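Side-chain contacts in hemerythrin HHE cation binding domain protein (Mycobacterium kansasii, PDB 6TYJ), which binds metal ions, zinc and iron, in a hemerythrin-type bundle of helices: residues E14-H19 with E141-R146; V10-V15 with D60-A65. All coordinates share one frame; numbering follows the deposited sequence.

Contact 1 of 2, residues E14-H19 with E141-R146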
loop_
_atom_site.group_PDB
_atom_site.type_symbol
_atom_site.label_atom_id
_atom_site.label_comp_id
_atom_site.label_asym_id
_atom_site.label_seq_id
_atom_site.Cartn_x
_atom_site.Cartn_y
_atom_site.Cartn_z
ATOM N N GLU A 14 7.921 -12.111 3.066
ATOM C CA GLU A 14 8.364 -11.951 1.686
ATOM C C GLU A 14 7.274 -11.338 0.826
ATOM O O GLU A 14 7.549 -10.470 -0.012
ATOM C CB GLU A 14 8.799 -13.305 1.126
ATOM C CG GLU A 14 10.019 -13.882 1.829
ATOM C CD GLU A 14 10.306 -15.326 1.448
ATOM O OE1 GLU A 14 9.397 -16.000 0.915
ATOM O OE2 GLU A 14 11.443 -15.786 1.689
ATOM N N VAL A 15 6.028 -11.774 1.013
ATOM C CA VAL A 15 4.927 -11.188 0.257
ATOM C C VAL A 15 4.892 -9.680 0.450
ATOM O O VAL A 15 4.777 -8.918 -0.513
ATOM C CB VAL A 15 3.585 -11.826 0.658
ATOM C CG1 VAL A 15 2.425 -11.006 0.077
ATOM C CG2 VAL A 15 3.515 -13.224 0.152
ATOM N N LEU A 16 4.973 -9.227 1.707
ATOM C CA LEU A 16 4.870 -7.798 1.962
ATOM C C LEU A 16 6.113 -7.068 1.479
ATOM O O LEU A 16 6.000 -5.984 0.908
ATOM C CB LEU A 16 4.643 -7.508 3.439
ATOM C CG LEU A 16 3.273 -7.964 3.943
ATOM C CD1 LEU A 16 3.239 -7.734 5.420
ATOM C CD2 LEU A 16 2.191 -7.161 3.238
ATOM N N LYS A 17 7.300 -7.629 1.715
ATOM C CA LYS A 17 8.501 -6.941 1.259
ATOM C C LYS A 17 8.531 -6.861 -0.256
ATOM O O LYS A 17 8.896 -5.816 -0.829
ATOM C CB LYS A 17 9.751 -7.635 1.818
ATOM C CG LYS A 17 9.894 -7.424 3.318
ATOM C CD LYS A 17 11.010 -8.259 3.945
ATOM C CE LYS A 17 12.341 -7.594 3.776
ATOM N NZ LYS A 17 13.442 -8.526 4.168
ATOM N N GLU A 18 8.160 -7.947 -0.936
ATOM C CA GLU A 18 8.159 -7.888 -2.396
ATOM C C GLU A 18 7.137 -6.876 -2.893
ATOM O O GLU A 18 7.366 -6.193 -3.899
ATOM C CB GLU A 18 7.883 -9.272 -2.982
ATOM C CG GLU A 18 9.047 -10.231 -2.814
ATOM C CD GLU A 18 8.726 -11.638 -3.269
ATOM O OE1 GLU A 18 7.869 -11.796 -4.165
ATOM O OE2 GLU A 18 9.334 -12.588 -2.725
ATOM N N HIS A 19 6.008 -6.747 -2.199
ATOM C CA HIS A 19 5.020 -5.783 -2.667
ATOM C C HIS A 19 5.440 -4.347 -2.362
ATOM O O HIS A 19 5.130 -3.437 -3.148
ATOM C CB HIS A 19 3.648 -6.093 -2.067
ATOM C CG HIS A 19 2.530 -5.522 -2.886
ATOM N ND1 HIS A 19 1.420 -4.917 -2.333
ATOM C CD2 HIS A 19 2.366 -5.456 -4.231
ATOM C CE1 HIS A 19 0.619 -4.510 -3.297
ATOM N NE2 HIS A 19 1.166 -4.822 -4.459
ATOM N N GLU A 141 0.798 -17.678 1.749
ATOM C CA GLU A 141 -0.016 -18.232 0.676
ATOM C C GLU A 141 -1.390 -17.581 0.633
ATOM O O GLU A 141 -1.897 -17.272 -0.455
ATOM C CB GLU A 141 -0.149 -19.754 0.855
ATOM N N LYS A 142 -2.033 -17.411 1.800
ATOM C CA LYS A 142 -3.353 -16.789 1.822
ATOM C C LYS A 142 -3.273 -15.346 1.346
ATOM O O LYS A 142 -4.143 -14.877 0.601
ATOM C CB LYS A 142 -3.976 -16.857 3.230
ATOM N N MET A 143 -2.214 -14.635 1.750
ATOM C CA MET A 143 -2.052 -13.244 1.337
ATOM C C MET A 143 -1.826 -13.134 -0.161
ATOM O O MET A 143 -2.363 -12.234 -0.813
ATOM C CB MET A 143 -0.891 -12.603 2.100
ATOM C CG MET A 143 -1.213 -12.365 3.564
ATOM S SD MET A 143 0.240 -12.014 4.584
ATOM C CE MET A 143 0.813 -10.520 3.857
ATOM N N ALA A 144 -0.990 -13.999 -0.720
ATOM C CA ALA A 144 -0.765 -13.951 -2.158
ATOM C C ALA A 144 -2.053 -14.187 -2.932
ATOM O O ALA A 144 -2.336 -13.479 -3.908
ATOM C CB ALA A 144 0.302 -14.965 -2.548
ATOM N N ALA A 145 -2.865 -15.163 -2.504
ATOM C CA ALA A 145 -4.132 -15.387 -3.197
ATOM C C ALA A 145 -5.089 -14.216 -2.996
ATOM O O ALA A 145 -5.786 -13.817 -3.929
ATOM C CB ALA A 145 -4.780 -16.699 -2.722
ATOM N N ARG A 146 -5.190 -13.702 -1.769
ATOM C CA ARG A 146 -6.092 -12.596 -1.534
ATOM C C ARG A 146 -5.657 -11.367 -2.331
ATOM O O ARG A 146 -6.511 -10.588 -2.770
ATOM C CB ARG A 146 -6.160 -12.303 -0.039
ATOM C CG ARG A 146 -7.333 -11.435 0.382
ATOM C CD ARG A 146 -8.705 -12.163 0.319
ATOM N NE ARG A 146 -8.830 -13.235 1.321
ATOM C CZ ARG A 146 -9.205 -13.046 2.589
ATOM N NH1 ARG A 146 -9.513 -11.825 3.035
ATOM N NH2 ARG A 146 -9.267 -14.082 3.415
#

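Contact 2 of 2, residues V10-V15 with D60-A65. Unlike the reference sequence in segment 10-15: Val10 (reference Met).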
loop_
_atom_site.group_PDB
_atom_site.type_symbol
_atom_site.label_atom_id
_atom_site.label_comp_id
_atom_site.label_asym_id
_atom_site.label_seq_id
_atom_site.Cartn_x
_atom_site.Cartn_y
_atom_site.Cartn_z
ATOM N N VAL A 10 6.761 -19.494 -0.194
ATOM C CA VAL A 10 6.744 -18.079 0.157
ATOM C C VAL A 10 6.168 -17.915 1.561
ATOM O O VAL A 10 5.441 -18.776 2.065
ATOM C CB VAL A 10 5.945 -17.251 -0.868
ATOM C CG1 VAL A 10 4.460 -17.245 -0.515
ATOM C CG2 VAL A 10 6.478 -15.839 -0.930
ATOM N N ASN A 11 6.509 -16.803 2.217
ATOM C CA ASN A 11 5.951 -16.507 3.530
ATOM C C ASN A 11 5.463 -15.065 3.583
ATOM O O ASN A 11 5.659 -14.269 2.657
ATOM C CB ASN A 11 6.944 -16.824 4.673
ATOM C CG ASN A 11 8.115 -15.868 4.756
ATOM O OD1 ASN A 11 7.996 -14.671 4.526
ATOM N ND2 ASN A 11 9.261 -16.402 5.150
ATOM N N ALA A 12 4.791 -14.750 4.693
ATOM C CA ALA A 12 4.079 -13.484 4.814
ATOM C C ALA A 12 5.022 -12.298 4.709
ATOM O O ALA A 12 4.659 -11.277 4.118
ATOM C CB ALA A 12 3.318 -13.442 6.143
ATOM N N TYR A 13 6.227 -12.413 5.290
ATOM C CA TYR A 13 7.188 -11.314 5.237
ATOM C C TYR A 13 7.614 -11.046 3.806
ATOM O O TYR A 13 7.693 -9.893 3.376
ATOM C CB TYR A 13 8.425 -11.629 6.078
ATOM C CG TYR A 13 8.121 -12.035 7.514
ATOM C CD1 TYR A 13 7.049 -11.494 8.202
ATOM C CD2 TYR A 13 8.940 -12.933 8.175
ATOM C CE1 TYR A 13 6.790 -11.870 9.527
ATOM C CE2 TYR A 13 8.699 -13.312 9.476
ATOM C CZ TYR A 13 7.628 -12.770 10.155
ATOM O OH TYR A 13 7.423 -13.176 11.464
ATOM N N GLU A 14 7.921 -12.111 3.066
ATOM C CA GLU A 14 8.364 -11.951 1.686
ATOM C C GLU A 14 7.274 -11.338 0.826
ATOM O O GLU A 14 7.549 -10.470 -0.012
ATOM C CB GLU A 14 8.799 -13.305 1.126
ATOM C CG GLU A 14 10.019 -13.882 1.829
ATOM C CD GLU A 14 10.306 -15.326 1.448
ATOM O OE1 GLU A 14 9.397 -16.000 0.915
ATOM O OE2 GLU A 14 11.443 -15.786 1.689
ATOM N N VAL A 15 6.028 -11.774 1.013
ATOM C CA VAL A 15 4.927 -11.188 0.257
ATOM C C VAL A 15 4.892 -9.680 0.450
ATOM O O VAL A 15 4.777 -8.918 -0.513
ATOM C CB VAL A 15 3.585 -11.826 0.658
ATOM C CG1 VAL A 15 2.425 -11.006 0.077
ATOM C CG2 VAL A 15 3.515 -13.224 0.152
ATOM N N ASP A 60 -6.500 -7.062 6.656
ATOM C CA ASP A 60 -7.412 -8.211 6.699
ATOM C C ASP A 60 -6.726 -9.509 7.079
ATOM O O ASP A 60 -7.398 -10.428 7.594
ATOM C CB ASP A 60 -8.072 -8.397 5.331
ATOM C CG ASP A 60 -8.924 -7.202 4.911
ATOM O OD1 ASP A 60 -9.202 -6.303 5.744
ATOM O OD2 ASP A 60 -9.365 -7.189 3.746
ATOM N N LEU A 61 -5.424 -9.633 6.821
ATOM C CA LEU A 61 -4.709 -10.883 7.059
ATOM C C LEU A 61 -3.477 -10.685 7.933
ATOM O O LEU A 61 -3.315 -11.382 8.940
ATOM C CB LEU A 61 -4.322 -11.536 5.732
ATOM C CG LEU A 61 -5.517 -12.141 4.987
ATOM C CD1 LEU A 61 -5.211 -12.561 3.567
ATOM C CD2 LEU A 61 -6.012 -13.338 5.776
ATOM N N TYR A 62 -2.586 -9.757 7.569
ATOM C CA TYR A 62 -1.289 -9.742 8.242
ATOM C C TYR A 62 -1.375 -9.147 9.646
ATOM O O TYR A 62 -0.908 -9.749 10.622
ATOM C CB TYR A 62 -0.288 -8.951 7.396
ATOM C CG TYR A 62 1.121 -8.998 7.971
ATOM C CD1 TYR A 62 1.826 -10.192 8.004
ATOM C CD2 TYR A 62 1.726 -7.857 8.500
ATOM C CE1 TYR A 62 3.116 -10.239 8.519
ATOM C CE2 TYR A 62 3.023 -7.904 9.043
ATOM C CZ TYR A 62 3.702 -9.096 9.044
ATOM O OH TYR A 62 4.981 -9.187 9.553
ATOM N N TYR A 63 -1.922 -7.938 9.767
ATOM C CA TYR A 63 -1.989 -7.330 11.085
ATOM C C TYR A 63 -2.851 -8.142 12.062
ATOM O O TYR A 63 -2.476 -8.192 13.244
ATOM C CB TYR A 63 -2.477 -5.874 10.962
ATOM C CG TYR A 63 -1.492 -4.915 10.344
ATOM C CD1 TYR A 63 -0.146 -5.210 10.352
ATOM C CD2 TYR A 63 -1.914 -3.723 9.751
ATOM C CE1 TYR A 63 0.794 -4.327 9.795
ATOM C CE2 TYR A 63 -0.983 -2.845 9.197
ATOM C CZ TYR A 63 0.365 -3.172 9.218
ATOM O OH TYR A 63 1.342 -2.334 8.687
ATOM N N PRO A 64 -3.955 -8.816 11.663
ATOM C CA PRO A 64 -4.672 -9.640 12.648
ATOM C C PRO A 64 -3.816 -10.764 13.208
ATOM O O PRO A 64 -3.932 -11.094 14.404
ATOM C CB PRO A 64 -5.883 -10.148 11.844
ATOM C CG PRO A 64 -6.161 -8.989 10.890
ATOM C CD PRO A 64 -4.771 -8.550 10.455
ATOM N N ALA A 65 -2.962 -11.366 12.370
ATOM C CA ALA A 65 -2.050 -12.406 12.826
ATOM C C ALA A 65 -1.057 -11.870 13.842
ATOM O O ALA A 65 -0.536 -12.627 14.682
ATOM C CB ALA A 65 -1.298 -13.006 11.639
#

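Contact 1 of 2, residues E14-H19 with E141-R146
No polar bond joins Val15 and Leu16 to Met143; of the backbone bonds within the two segments the shortest are Glu18 N to Glu14 O and Arg146 N to Lys142 O, both 2.8 Å. Across the contact everything is apolar, and Met143 carries it. Its thioether chain leaves helix 133-161 with CG anti to its carbonyl carbon (chi1 -71°). It runs on extended through chi2 and then bends at chi3 (63°), which brings the terminal methyl CE over to Leu16. That methyl lies against the fork of the leucine side chain. Met143 CE is 3.5 Å from Leu16 CG, 3.7 Å from Leu16 CD2 and 4.0 Å from Leu16 CD1. The two side chains meet at about a right angle, with the methyl end of one against the branch point of the other. Val15 takes part through one branch: its CG1 is 4.1 Å from Met143 CE and 4.2 Å from Met143 CB, touching both the root and the end of the bent chain. The closest pair of CA atoms across the contact is Val15 CA and Ala144 CA, 6.8 Å apart. Four helices, 12-32, 38-65, 70-91 and 100-121, are consistent with the bundle of the hemerythrin family, and helix 133-161 packs here beside the first of them. All three touching residues are buried. Leu16 also reaches Glu58 and Glu118, which are zinc ligands in this crystal, and Val15 touches Met147, one turn further along helix 133-161. His19 is a second-shell residue: its ND1 bond to the zinc ligand His54 probably steadies that ring, while Glu50 holds His19 from the other nitrogen, NE2.

Contact 2 of 2, residues V10-V15 with D60-A65
The rings of Tyr13 and Tyr62 cross at about a right angle, with the Tyr62 hydroxyl at the edge of the Tyr13 ring, near its plane. Tyr62 OH is 3.2 Å from Tyr13 CE1 and 3.4 Å from Tyr13 CD1. The Tyr62 ring is approached obliquely, by Tyr13 CD1 and by the methyl of Ala12. Ala12 CB lies 4.0 Å from Tyr62 CE1 and equally far from Tyr62 CD1. Tyr62 reaches across because its CG is anti to its backbone N (chi1 -175°). Both hydroxyls have polar partners beyond the contact: Tyr62 OH hydrogen-bonds to Met122 O, and Tyr13 OH to Ala125 N.

Ala12 and Tyr13 lie in the first turn of helix 12-32, whose start is held by a capping box. Glu14 N gives a straight bond of 2.9 Å to Asn11 OD1. In return, Asn11 N reaches Glu14 OE1 at 3.3 Å, from above the carboxylate plane. Tyr62 lies in a wider pi-type turn near the end of helix 38-65, just before the kink at Pro64. The contact thus joins the start of helix 12-32 to the end of helix 38-65. Ile123 in the loop after helix 100-121 touches both tyrosines, and Leu136 of helix 133-161 lies against Tyr13.

Overall arrangement
Contacts 1 and 2 form one continuous apolar region, with centres about 6 Å apart. They share Glu14 and Val15 on helix 12-32. Leu16 of contact 1 packs on Tyr62 of contact 2, CD1 to CD2 at 3.4 Å. Met143 of contact 1 meets Ala12 of contact 2, SD to CB at 3.7 Å, and also packs on Leu61, so helix 133-161 touches both helix 12-32 and helix 38-65. The region lies beside the metal site. The nearest atoms of Leu16 are about 5 Å from a zinc ion, and those of Tyr62 about 7 Å. Both side chains lie about 4 Å from that of Glu118, a zinc ligand.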